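Local coordinates for proteasome protein (Corynebacterium glutamicum ATCC 13032, PDB 2P90), which is of unknown function but belongs to the PAC2 family, related to proteasome assembly chaperones, and may have a proteasome-related role, at residues H156-D161 with G191-G196; L28-Q33 with T135-A140; K102-L107 with A225-P230; R149-T154 with Y197-P202. All blocks are in the same frame, centred on the assembly; numbering follows the deposited sequence.

Interaction 1 (H156-D161 with G191-G196); sequences HGNSTD and GKNVSG
The imidazole of His156 lies over the backbone of Gly196, whose CA sits 4.1 Å from the ring centroid and 24° off the ring normal, a CH-pi contact against one face. The His156 chi1 of 59° sets CG between the backbone N and the carbonyl carbon. Beneath the ring the two residues form an antiparallel hydrogen-bonded pair: His156 N donates to Gly196 O, and Gly196 N returns a bond to His156 O. The next pair, Gly157 with Ser195, is non-hydrogen-bonded and close, with the two CA atoms 4.1 Å apart; Gly157 CA also lies 3.1 Å from Val194 O in a CA-H...O contact. Here the 153-157 strand, outermost of the large mixed sheet within the chain, leaves strand 194-202, and Gly157 also makes backbone hydrogen bonds to the second subunit, so that the sheet edge takes part in assembly. Beyond the last bridge, Asn158 carries the pairing on with its backbone and its side chain. Asn158 N donates to Val194 O, OD1 receives Val194 N at 2.8 Å, and ND2 reaches Lys192 O at 2.6 Å in a nearly straight bond of 174°, the acceptor lying almost in the amide plane. One carboxamide thus grips a backbone N-H and a carbonyl two residues apart. Ser159 turns toward the other segment and its OG shares a 2.8 Å hydrogen bond with Ser195 OG, while Asn134 ND2 holds the same Ser159 hydroxyl from strand 134-143, on the other side of strand 194-202.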
loop_
_atom_site.group_PDB
_atom_site.type_symbol
_atom_site.label_atom_id
_atom_site.label_comp_id
_atom_site.label_asym_id
_atom_site.label_seq_id
_atom_site.Cartn_x
_atom_site.Cartn_y
_atom_site.Cartn_z
ATOM N N HIS B 156 -6.800 -12.997 -24.926
ATOM C CA HIS B 156 -6.873 -11.692 -25.565
ATOM C C HIS B 156 -5.503 -11.301 -26.088
ATOM O O HIS B 156 -4.486 -11.827 -25.644
ATOM C CB HIS B 156 -7.476 -10.620 -24.648
ATOM C CG HIS B 156 -6.724 -10.404 -23.368
ATOM N ND1 HIS B 156 -5.527 -9.717 -23.307
ATOM C CD2 HIS B 156 -7.017 -10.765 -22.094
ATOM C CE1 HIS B 156 -5.106 -9.690 -22.052
ATOM N NE2 HIS B 156 -5.987 -10.331 -21.302
ATOM N N GLY B 157 -5.473 -10.379 -27.035
ATOM C CA GLY B 157 -4.231 -10.011 -27.686
ATOM C C GLY B 157 -4.315 -10.140 -29.209
ATOM O O GLY B 157 -5.413 -10.174 -29.780
ATOM N N ASN B 158 -3.145 -10.204 -29.853
ATOM C CA ASN B 158 -3.040 -10.191 -31.304
ATOM C C ASN B 158 -2.324 -11.442 -31.849
ATOM O O ASN B 158 -2.020 -11.515 -33.038
ATOM C CB ASN B 158 -2.358 -8.889 -31.784
ATOM C CG ASN B 158 -0.887 -8.784 -31.354
ATOM O OD1 ASN B 158 -0.256 -9.786 -30.973
ATOM N ND2 ASN B 158 -0.332 -7.570 -31.422
ATOM N N SER B 159 -2.069 -12.416 -30.970
ATOM C CA SER B 159 -1.448 -13.685 -31.336
ATOM C C SER B 159 -2.219 -14.852 -30.680
ATOM O O SER B 159 -1.680 -15.939 -30.436
ATOM C CB SER B 159 0.025 -13.694 -30.929
ATOM O OG SER B 159 0.202 -13.396 -29.536
ATOM N N THR B 160 -3.489 -14.587 -30.402
ATOM C CA THR B 160 -4.396 -15.518 -29.757
ATOM C C THR B 160 -4.703 -16.736 -30.655
ATOM O O THR B 160 -5.028 -17.824 -30.165
ATOM C CB THR B 160 -5.704 -14.786 -29.372
ATOM O OG1 THR B 160 -6.661 -15.735 -28.896
ATOM C CG2 THR B 160 -6.322 -14.056 -30.585
ATOM N N ASP B 161 -4.592 -16.529 -31.967
ATOM C CA ASP B 161 -4.787 -17.551 -32.997
ATOM C C ASP B 161 -3.970 -18.804 -32.728
ATOM O O ASP B 161 -4.394 -19.888 -33.068
ATOM C CB ASP B 161 -4.414 -16.961 -34.365
ATOM C CG ASP B 161 -3.347 -15.847 -34.250
ATOM O OD1 ASP B 161 -3.721 -14.645 -34.125
ATOM O OD2 ASP B 161 -2.133 -16.176 -34.249
ATOM N N GLY B 191 3.622 -2.409 -32.080
ATOM C CA GLY B 191 3.486 -3.338 -33.229
ATOM C C GLY B 191 3.841 -4.801 -32.985
ATOM O O GLY B 191 4.042 -5.548 -33.932
ATOM N N LYS B 192 3.904 -5.222 -31.723
ATOM C CA LYS B 192 4.434 -6.546 -31.359
ATOM C C LYS B 192 3.386 -7.625 -31.146
ATOM O O LYS B 192 2.224 -7.325 -30.867
ATOM C CB LYS B 192 5.230 -6.454 -30.048
ATOM C CG LYS B 192 6.717 -6.392 -30.205
ATOM C CD LYS B 192 7.148 -4.980 -30.482
ATOM C CE LYS B 192 8.145 -4.564 -29.447
ATOM N NZ LYS B 192 8.463 -3.130 -29.671
ATOM N N ASN B 193 3.822 -8.887 -31.229
ATOM C CA ASN B 193 2.972 -10.035 -30.913
ATOM C C ASN B 193 2.801 -10.210 -29.393
ATOM O O ASN B 193 3.795 -10.437 -28.683
ATOM C CB ASN B 193 3.547 -11.327 -31.535
ATOM C CG ASN B 193 3.478 -11.341 -33.073
ATOM O OD1 ASN B 193 2.563 -10.757 -33.689
ATOM N ND2 ASN B 193 4.447 -12.016 -33.696
ATOM N N VAL B 194 1.559 -10.126 -28.909
ATOM C CA VAL B 194 1.275 -10.315 -27.479
ATOM C C VAL B 194 -0.137 -10.855 -27.167
ATOM O O VAL B 194 -1.125 -10.401 -27.740
ATOM C CB VAL B 194 1.560 -8.993 -26.635
ATOM C CG1 VAL B 194 0.678 -7.816 -27.105
ATOM C CG2 VAL B 194 1.366 -9.246 -25.152
ATOM N N SER B 195 -0.210 -11.814 -26.242
ATOM C CA SER B 195 -1.479 -12.358 -25.742
ATOM C C SER B 195 -1.456 -12.531 -24.222
ATOM O O SER B 195 -0.371 -12.661 -23.590
ATOM C CB SER B 195 -1.812 -13.704 -26.414
ATOM O OG SER B 195 -1.971 -13.516 -27.818
ATOM N N GLY B 196 -2.658 -12.501 -23.649
ATOM C CA GLY B 196 -2.885 -12.784 -22.244
ATOM C C GLY B 196 -3.820 -13.965 -22.125
ATOM O O GLY B 196 -4.913 -13.965 -22.706
#

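Interaction 2 (L28-Q33 with T135-A140); sequences LIVALQ and TICLYA
Leu28 CB and Thr135 OG1 meet at 4.0 Å on one face of the large mixed sheet of this PAC2 protein, at the start of a parallel strand pair in its middle. The axes of the two short segments come within 4.7 Å, their directions 23° apart. Three backbone bonds tie them: Ile136 N to Leu28 O, Val30 N to Ile136 O and Leu138 N to Val30 O, the first nearly straight at 172°. On their outer sides Ile29 bonds through its backbone to Leu105 and Leu107, and Cys137 and Tyr139 bond to strand 194-202. Past Val30 the strands part, and a water bridges the two backbones. It accepts from Leu32 N at 2.9 Å and donates to both Val30 O and Leu138 O, so that Val30 O receives a water hydrogen as well as the Leu138 amide. Side chains alternate between two faces. On one, Ile29 CG2 meets Leu138 CD1 at 3.9 Å; on the other, Val30 CG2 touches Thr135 CG2. With chi1 of -61°, Cys137 SG stands anti to its own carbonyl carbon, and it packs against the Val30 side chain, 3.7 Å from CB.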
loop_
_atom_site.group_PDB
_atom_site.type_symbol
_atom_site.label_atom_id
_atom_site.label_comp_id
_atom_site.label_asym_id
_atom_site.label_seq_id
_atom_site.Cartn_x
_atom_site.Cartn_y
_atom_site.Cartn_z
ATOM N N LEU B 28 8.271 -15.187 -24.915
ATOM C CA LEU B 28 8.394 -14.823 -23.520
ATOM C C LEU B 28 7.095 -15.157 -22.794
ATOM O O LEU B 28 6.016 -14.796 -23.246
ATOM C CB LEU B 28 8.741 -13.347 -23.370
ATOM C CG LEU B 28 8.754 -12.746 -21.937
ATOM C CD1 LEU B 28 9.869 -13.302 -21.076
ATOM C CD2 LEU B 28 8.841 -11.240 -22.018
ATOM N N ILE B 29 7.236 -15.818 -21.650
ATOM C CA ILE B 29 6.147 -16.060 -20.704
ATOM C C ILE B 29 6.258 -15.100 -19.526
ATOM O O ILE B 29 7.310 -14.985 -18.906
ATOM C CB ILE B 29 6.200 -17.526 -20.218
ATOM C CG1 ILE B 29 6.176 -18.432 -21.461
ATOM C CG2 ILE B 29 5.058 -17.835 -19.226
ATOM C CD1 ILE B 29 6.606 -19.810 -21.154
ATOM N N VAL B 30 5.173 -14.393 -19.249
ATOM C CA VAL B 30 5.128 -13.456 -18.185
ATOM C C VAL B 30 4.185 -14.055 -17.122
ATOM O O VAL B 30 2.971 -14.192 -17.344
ATOM C CB VAL B 30 4.685 -12.040 -18.686
ATOM C CG1 VAL B 30 4.380 -11.114 -17.519
ATOM C CG2 VAL B 30 5.734 -11.413 -19.612
ATOM N N ALA B 31 4.783 -14.424 -15.981
ATOM C CA ALA B 31 4.075 -14.983 -14.825
ATOM C C ALA B 31 4.305 -14.119 -13.561
ATOM O O ALA B 31 5.200 -14.434 -12.754
ATOM C CB ALA B 31 4.557 -16.408 -14.572
ATOM N N LEU B 32 3.493 -13.072 -13.376
ATOM C CA LEU B 32 3.669 -12.131 -12.233
ATOM C C LEU B 32 2.657 -12.390 -11.153
ATOM O O LEU B 32 1.453 -12.357 -11.413
ATOM C CB LEU B 32 3.571 -10.644 -12.661
ATOM C CG LEU B 32 4.494 -10.152 -13.776
ATOM C CD1 LEU B 32 4.207 -8.653 -14.093
ATOM C CD2 LEU B 32 6.006 -10.392 -13.461
ATOM N N GLN B 33 3.153 -12.623 -9.943
ATOM C CA GLN B 33 2.315 -12.951 -8.808
ATOM C C GLN B 33 1.863 -11.626 -8.140
ATOM O O GLN B 33 2.628 -10.667 -8.055
ATOM C CB GLN B 33 3.111 -13.885 -7.878
ATOM C CG GLN B 33 2.326 -14.525 -6.722
ATOM C CD GLN B 33 3.265 -15.184 -5.638
ATOM O OE1 GLN B 33 4.431 -15.532 -5.926
ATOM N NE2 GLN B 33 2.748 -15.364 -4.407
ATOM N N THR B 135 4.759 -12.636 -26.914
ATOM C CA THR B 135 4.706 -12.562 -25.454
ATOM C C THR B 135 3.356 -13.040 -24.929
ATOM O O THR B 135 2.314 -12.620 -25.411
ATOM C CB THR B 135 5.034 -11.116 -24.911
ATOM O OG1 THR B 135 6.353 -10.744 -25.328
ATOM C CG2 THR B 135 4.926 -11.066 -23.366
ATOM N N ILE B 136 3.432 -13.897 -23.922
ATOM C CA ILE B 136 2.265 -14.440 -23.276
ATOM C C ILE B 136 2.248 -14.175 -21.773
ATOM O O ILE B 136 3.082 -14.706 -21.056
ATOM C CB ILE B 136 2.149 -15.982 -23.469
ATOM C CG1 ILE B 136 2.289 -16.366 -24.958
ATOM C CG2 ILE B 136 0.822 -16.472 -22.815
ATOM C CD1 ILE B 136 2.081 -17.879 -25.249
ATOM N N CYS B 137 1.253 -13.406 -21.334
ATOM C CA CYS B 137 1.000 -13.113 -19.934
ATOM C C CYS B 137 -0.055 -14.018 -19.319
ATOM O O CYS B 137 -1.073 -14.290 -19.930
ATOM C CB CYS B 137 0.555 -11.670 -19.798
ATOM S SG CYS B 137 1.790 -10.475 -20.373
ATOM N N LEU B 138 0.195 -14.481 -18.100
ATOM C CA LEU B 138 -0.683 -15.444 -17.458
ATOM C C LEU B 138 -1.510 -14.822 -16.345
ATOM O O LEU B 138 -0.996 -14.005 -15.583
ATOM C CB LEU B 138 0.141 -16.593 -16.900
ATOM C CG LEU B 138 1.127 -17.265 -17.858
ATOM C CD1 LEU B 138 1.768 -18.466 -17.142
ATOM C CD2 LEU B 138 0.479 -17.673 -19.218
ATOM N N TYR B 139 -2.788 -15.219 -16.272
ATOM C CA TYR B 139 -3.766 -14.698 -15.315
ATOM C C TYR B 139 -4.578 -15.891 -14.835
ATOM O O TYR B 139 -4.807 -16.804 -15.610
ATOM C CB TYR B 139 -4.713 -13.721 -16.001
ATOM C CG TYR B 139 -4.009 -12.588 -16.714
ATOM C CD1 TYR B 139 -3.764 -11.389 -16.043
ATOM C CD2 TYR B 139 -3.583 -12.711 -18.056
ATOM C CE1 TYR B 139 -3.109 -10.361 -16.655
ATOM C CE2 TYR B 139 -2.919 -11.660 -18.690
ATOM C CZ TYR B 139 -2.684 -10.489 -17.970
ATOM O OH TYR B 139 -2.040 -9.407 -18.508
ATOM N N ALA B 140 -4.961 -15.921 -13.560
ATOM C CA ALA B 140 -5.924 -16.907 -13.058
ATOM C C ALA B 140 -7.057 -16.148 -12.373
ATOM O O ALA B 140 -6.840 -15.391 -11.383
ATOM C CB ALA B 140 -5.273 -17.879 -12.114
HETATM O O HOH W 1 1.491 -12.424 -15.328
#

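Interaction 3 (K102-L107 with A225-P230)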
loop_
_atom_site.group_PDB
_atom_site.type_symbol
_atom_site.label_atom_id
_atom_site.label_comp_id
_atom_site.label_asym_id
_atom_site.label_seq_id
_atom_site.Cartn_x
_atom_site.Cartn_y
_atom_site.Cartn_z
ATOM N N LYS B 102 14.816 -27.053 -26.190
ATOM C CA LYS B 102 14.362 -25.868 -26.907
ATOM C C LYS B 102 14.170 -24.667 -25.939
ATOM O O LYS B 102 13.415 -24.780 -24.944
ATOM C CB LYS B 102 13.051 -26.165 -27.623
ATOM C CG LYS B 102 12.586 -25.042 -28.539
ATOM C CD LYS B 102 11.244 -25.346 -29.182
ATOM C CE LYS B 102 10.615 -24.035 -29.650
ATOM N NZ LYS B 102 9.631 -24.203 -30.756
ATOM N N PRO B 103 14.858 -23.529 -26.214
ATOM C CA PRO B 103 14.807 -22.390 -25.285
ATOM C C PRO B 103 13.503 -21.599 -25.323
ATOM O O PRO B 103 12.920 -21.392 -26.379
ATOM C CB PRO B 103 15.974 -21.492 -25.751
ATOM C CG PRO B 103 16.155 -21.825 -27.232
ATOM C CD PRO B 103 15.746 -23.268 -27.373
ATOM N N PHE B 104 13.052 -21.173 -24.149
ATOM C CA PHE B 104 12.092 -20.086 -24.063
ATOM C C PHE B 104 12.438 -19.165 -22.895
ATOM O O PHE B 104 13.295 -19.466 -22.040
ATOM C CB PHE B 104 10.643 -20.584 -23.967
ATOM C CG PHE B 104 10.348 -21.393 -22.733
ATOM C CD1 PHE B 104 9.672 -20.816 -21.656
ATOM C CD2 PHE B 104 10.733 -22.739 -22.654
ATOM C CE1 PHE B 104 9.364 -21.574 -20.519
ATOM C CE2 PHE B 104 10.448 -23.513 -21.533
ATOM C CZ PHE B 104 9.763 -22.930 -20.451
ATOM N N LEU B 105 11.747 -18.036 -22.868
ATOM C CA LEU B 105 12.000 -17.009 -21.879
ATOM C C LEU B 105 10.859 -16.898 -20.869
ATOM O O LEU B 105 9.667 -16.962 -21.202
ATOM C CB LEU B 105 12.244 -15.681 -22.586
ATOM C CG LEU B 105 13.680 -15.285 -22.794
ATOM C CD1 LEU B 105 14.597 -16.401 -23.238
ATOM C CD2 LEU B 105 13.777 -14.053 -23.727
ATOM N N MET B 106 11.246 -16.711 -19.627
ATOM C CA MET B 106 10.287 -16.511 -18.576
ATOM C C MET B 106 10.633 -15.277 -17.699
ATOM O O MET B 106 11.756 -15.116 -17.197
ATOM C CB MET B 106 10.152 -17.805 -17.755
ATOM C CG MET B 106 9.134 -17.694 -16.639
ATOM S SD MET B 106 8.509 -19.286 -16.049
ATOM C CE MET B 106 6.863 -19.057 -16.592
ATOM N N LEU B 107 9.653 -14.395 -17.567
ATOM C CA LEU B 107 9.710 -13.315 -16.610
ATOM C C LEU B 107 8.740 -13.657 -15.485
ATOM O O LEU B 107 7.524 -13.700 -15.671
ATOM C CB LEU B 107 9.355 -11.968 -17.243
ATOM C CG LEU B 107 9.310 -10.776 -16.285
ATOM C CD1 LEU B 107 10.721 -10.437 -15.791
ATOM C CD2 LEU B 107 8.654 -9.578 -16.983
ATOM N N ALA B 225 3.437 -22.215 -28.051
ATOM C CA ALA B 225 4.832 -21.863 -28.168
ATOM C C ALA B 225 5.615 -23.062 -28.682
ATOM O O ALA B 225 6.847 -22.985 -28.837
ATOM C CB ALA B 225 5.370 -21.409 -26.808
ATOM N N ASP B 226 4.901 -24.163 -28.941
ATOM C CA ASP B 226 5.503 -25.411 -29.409
ATOM C C ASP B 226 6.592 -25.880 -28.453
ATOM O O ASP B 226 7.775 -25.966 -28.824
ATOM C CB ASP B 226 6.032 -25.255 -30.856
ATOM C CG ASP B 226 6.398 -26.601 -31.521
ATOM O OD1 ASP B 226 5.885 -27.678 -31.089
ATOM O OD2 ASP B 226 7.212 -26.569 -32.483
ATOM N N LEU B 227 6.184 -26.170 -27.215
ATOM C CA LEU B 227 7.112 -26.604 -26.157
ATOM C C LEU B 227 6.731 -27.981 -25.633
ATOM O O LEU B 227 5.560 -28.330 -25.600
ATOM C CB LEU B 227 7.164 -25.585 -24.986
ATOM C CG LEU B 227 7.505 -24.101 -25.265
ATOM C CD1 LEU B 227 7.065 -23.153 -24.102
ATOM C CD2 LEU B 227 8.992 -23.886 -25.618
ATOM N N ASN B 228 7.739 -28.754 -25.231
ATOM C CA ASN B 228 7.537 -30.069 -24.634
ATOM C C ASN B 228 7.815 -30.011 -23.123
ATOM O O ASN B 228 8.974 -30.051 -22.686
ATOM C CB ASN B 228 8.384 -31.145 -25.381
ATOM C CG ASN B 228 8.384 -32.547 -24.687
ATOM O OD1 ASN B 228 7.680 -32.796 -23.698
ATOM N ND2 ASN B 228 9.202 -33.461 -25.225
ATOM N N LEU B 229 6.740 -29.950 -22.336
ATOM C CA LEU B 229 6.854 -29.702 -20.890
ATOM C C LEU B 229 6.569 -30.908 -19.976
ATOM O O LEU B 229 5.575 -31.579 -20.146
ATOM C CB LEU B 229 5.992 -28.489 -20.496
ATOM C CG LEU B 229 6.305 -27.177 -21.240
ATOM C CD1 LEU B 229 5.331 -26.064 -20.851
ATOM C CD2 LEU B 229 7.750 -26.725 -21.019
ATOM N N PRO B 230 7.414 -31.153 -18.965
ATOM C CA PRO B 230 7.074 -32.274 -18.102
ATOM C C PRO B 230 5.902 -31.893 -17.174
ATOM O O PRO B 230 6.058 -31.077 -16.263
ATOM C CB PRO B 230 8.361 -32.518 -17.303
ATOM C CG PRO B 230 9.106 -31.219 -17.336
ATOM C CD PRO B 230 8.620 -30.432 -18.514
#
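Segments 102-107 and 225-230 share no backbone pairing, Lys102 and Leu227 being nearest with their CA atoms 7.3 Å apart, and they meet through side chains from Lys102 and Phe104. One methyl of Leu227, CD1, sits over a face of the Phe104 ring, 4.0 Å from the centroid and 14° off the normal, offset toward the rim on the CG-CD2 side. The other methyl, CD2, closes on Phe104 CD2 at 3.6 Å, so both methyls approach the same face, Leu227 CD1 over the ring and Leu227 CD2 beyond its rim. The contact joins strand 103-108 of the mixed sheet to the connection between helices 211-225 and 232-250, and Phe104 also packs on Ile29 of the adjacent strand. Farther along the connection, Leu229 CD2 approaches Phe104 CE2 at 4.2 Å. Lys102 reaches across with an extended chain to the end of helix 211-225, where Asp226 is the first residue to leave helical geometry and has positive phi. Lys102 NZ donates to Asp226 O at 3.2 Å, the donor tilted 26° from the carbonyl plane. The exposed carboxylate of Asp226 adds a long salt bridge, Lys102 NZ to Asp226 OD2 3.8 Å.

Interaction 4 (R149-T154 with Y197-P202); sequences RPTVVT and YTVHVP
Thr151 faces His200 through a water that bridges its OG1 and His200 O, while a second water accepts from Val152 N and donates to the same carbonyl. The chains then come together as an antiparallel pair, strand 153-157, outermost within this chain, against strand 194-202. Val152 O receives His200 N at 2.8 Å, and Val152 CG1 lies over one face of the His200 ring. Val153 and Val199 form a non-hydrogen-bonded pair; Val153 CG2 packs on Val199 CB at 3.7 Å and CG1 on Tyr197 CB. This side of the sheet is covered by helix 211-225, to which the Tyr197 hydroxyl is tied by a hydrogen bond to Ser224. Thr154 pairs with Thr198 through two backbone bonds, Thr154 N to Thr198 O and Thr198 N to Thr154 O. A chi1 of 52° puts Thr154 OG1 between its backbone N and carbonyl carbon, where it meets His200 NE2 at 3.0 Å, at the edge of the imidazole and in its plane. The Thr154 and His200 side chains cross at about a right angle. Either partner could donate, so the bond does not settle which tautomer the imidazole adopts; together with the Val152 methyl over its face, it probably restrains the rotation of the ring.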
loop_
_atom_site.group_PDB
_atom_site.type_symbol
_atom_site.label_atom_id
_atom_site.label_comp_id
_atom_site.label_asym_id
_atom_site.label_seq_id
_atom_site.Cartn_x
_atom_site.Cartn_y
_atom_site.Cartn_z
ATOM N N ARG B 149 -15.980 -29.868 -14.125
ATOM C CA ARG B 149 -15.898 -29.666 -15.578
ATOM C C ARG B 149 -14.463 -29.275 -15.968
ATOM O O ARG B 149 -13.752 -28.691 -15.147
ATOM C CB ARG B 149 -16.894 -28.586 -16.018
ATOM C CG ARG B 149 -18.343 -29.010 -15.911
ATOM C CD ARG B 149 -18.639 -30.090 -16.952
ATOM N NE ARG B 149 -20.051 -30.443 -17.003
ATOM C CZ ARG B 149 -20.631 -31.384 -16.250
ATOM N NH1 ARG B 149 -19.940 -32.100 -15.352
ATOM N NH2 ARG B 149 -21.929 -31.599 -16.396
ATOM N N PRO B 150 -14.036 -29.587 -17.213
ATOM C CA PRO B 150 -12.660 -29.207 -17.613
ATOM C C PRO B 150 -12.369 -27.718 -17.362
ATOM O O PRO B 150 -13.288 -26.885 -17.424
ATOM C CB PRO B 150 -12.608 -29.517 -19.116
ATOM C CG PRO B 150 -13.739 -30.510 -19.374
ATOM C CD PRO B 150 -14.785 -30.264 -18.302
ATOM N N THR B 151 -11.102 -27.411 -17.050
ATOM C CA THR B 151 -10.633 -26.028 -16.853
ATOM C C THR B 151 -10.465 -25.254 -18.169
ATOM O O THR B 151 -9.717 -25.646 -19.066
ATOM C CB THR B 151 -9.342 -25.966 -15.995
ATOM O OG1 THR B 151 -9.618 -26.479 -14.689
ATOM C CG2 THR B 151 -8.862 -24.534 -15.836
ATOM N N VAL B 152 -11.177 -24.143 -18.265
ATOM C CA VAL B 152 -11.141 -23.322 -19.454
ATOM C C VAL B 152 -10.085 -22.194 -19.366
ATOM O O VAL B 152 -9.778 -21.689 -18.275
ATOM C CB VAL B 152 -12.528 -22.731 -19.707
ATOM C CG1 VAL B 152 -12.454 -21.558 -20.685
ATOM C CG2 VAL B 152 -13.463 -23.835 -20.208
ATOM N N VAL B 153 -9.531 -21.847 -20.525
ATOM C CA VAL B 153 -8.643 -20.717 -20.701
ATOM C C VAL B 153 -9.197 -19.802 -21.805
ATOM O O VAL B 153 -9.515 -20.249 -22.909
ATOM C CB VAL B 153 -7.199 -21.184 -21.042
ATOM C CG1 VAL B 153 -6.358 -20.041 -21.662
ATOM C CG2 VAL B 153 -6.514 -21.671 -19.807
ATOM N N THR B 154 -9.324 -18.519 -21.494
ATOM C CA THR B 154 -9.692 -17.537 -22.516
ATOM C C THR B 154 -8.476 -16.678 -22.883
ATOM O O THR B 154 -7.535 -16.577 -22.106
ATOM C CB THR B 154 -10.894 -16.677 -22.089
ATOM O OG1 THR B 154 -10.641 -16.127 -20.815
ATOM C CG2 THR B 154 -12.152 -17.516 -21.992
ATOM N N TYR B 197 -3.370 -14.998 -21.402
ATOM C CA TYR B 197 -4.177 -16.198 -21.130
ATOM C C TYR B 197 -4.703 -16.203 -19.701
ATOM O O TYR B 197 -3.958 -16.167 -18.729
ATOM C CB TYR B 197 -3.412 -17.502 -21.378
ATOM C CG TYR B 197 -2.851 -17.738 -22.770
ATOM C CD1 TYR B 197 -3.255 -16.972 -23.882
ATOM C CD2 TYR B 197 -1.936 -18.770 -22.982
ATOM C CE1 TYR B 197 -2.734 -17.225 -25.178
ATOM C CE2 TYR B 197 -1.413 -19.043 -24.268
ATOM C CZ TYR B 197 -1.817 -18.260 -25.347
ATOM O OH TYR B 197 -1.265 -18.522 -26.569
ATOM N N THR B 198 -6.008 -16.282 -19.579
ATOM C CA THR B 198 -6.631 -16.428 -18.297
ATOM C C THR B 198 -7.259 -17.826 -18.163
ATOM O O THR B 198 -8.061 -18.254 -18.995
ATOM C CB THR B 198 -7.727 -15.348 -18.141
ATOM O OG1 THR B 198 -7.169 -14.077 -18.493
ATOM C CG2 THR B 198 -8.283 -15.316 -16.725
ATOM N N VAL B 199 -6.912 -18.512 -17.093
ATOM C CA VAL B 199 -7.520 -19.784 -16.774
ATOM C C VAL B 199 -8.650 -19.469 -15.782
ATOM O O VAL B 199 -8.514 -18.548 -14.961
ATOM C CB VAL B 199 -6.437 -20.762 -16.209
ATOM C CG1 VAL B 199 -5.886 -20.277 -14.852
ATOM C CG2 VAL B 199 -6.955 -22.181 -16.101
ATOM N N HIS B 200 -9.761 -20.200 -15.877
ATOM C CA HIS B 200 -10.944 -19.949 -15.060
ATOM C C HIS B 200 -10.991 -20.943 -13.937
ATOM O O HIS B 200 -10.957 -22.142 -14.192
ATOM C CB HIS B 200 -12.211 -20.097 -15.899
ATOM C CG HIS B 200 -12.333 -19.066 -16.974
ATOM N ND1 HIS B 200 -13.550 -18.601 -17.428
ATOM C CD2 HIS B 200 -11.389 -18.385 -17.663
ATOM C CE1 HIS B 200 -13.348 -17.701 -18.372
ATOM N NE2 HIS B 200 -12.044 -17.540 -18.522
ATOM N N VAL B 201 -11.044 -20.461 -12.695
ATOM C CA VAL B 201 -10.928 -21.330 -11.549
ATOM C C VAL B 201 -12.237 -21.218 -10.773
ATOM O O VAL B 201 -12.724 -20.105 -10.608
ATOM C CB VAL B 201 -9.714 -20.885 -10.674
ATOM C CG1 VAL B 201 -9.582 -21.734 -9.391
ATOM C CG2 VAL B 201 -8.399 -20.859 -11.515
ATOM N N PRO B 202 -12.831 -22.363 -10.330
ATOM C CA PRO B 202 -14.057 -22.292 -9.527
ATOM C C PRO B 202 -13.840 -21.294 -8.407
ATOM O O PRO B 202 -12.846 -21.388 -7.713
ATOM C CB PRO B 202 -14.201 -23.715 -8.972
ATOM C CG PRO B 202 -13.518 -24.558 -9.949
ATOM C CD PRO B 202 -12.422 -23.767 -10.559
HETATM O O HOH W 2 -11.318 -24.536 -13.485
HETATM O O HOH W 3 -13.056 -23.499 -16.195
#

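How the interactions relate
All four contacts reach one mixed sheet, interaction 3 joining it to the connection after helix 211-225. Interactions 1 and 4 are successive parts of the same antiparallel pairing of strands 153-157 and 194-202, their centres about 18 Å apart. Strand 194-202 also bonds to strand 134-143 of interaction 2, whose other strand, 27-33, bonds to strand 103-108 of interaction 3; across the sheet the order is therefore 3, 2, then 1 and 4. Along the chain, interaction 2 closes before 4 opens, 1 is nested inside 4, and 2 and 3 alternate. Distant sequence parts are thus joined side by side, from the subunit-contacting outermost strand to that connection.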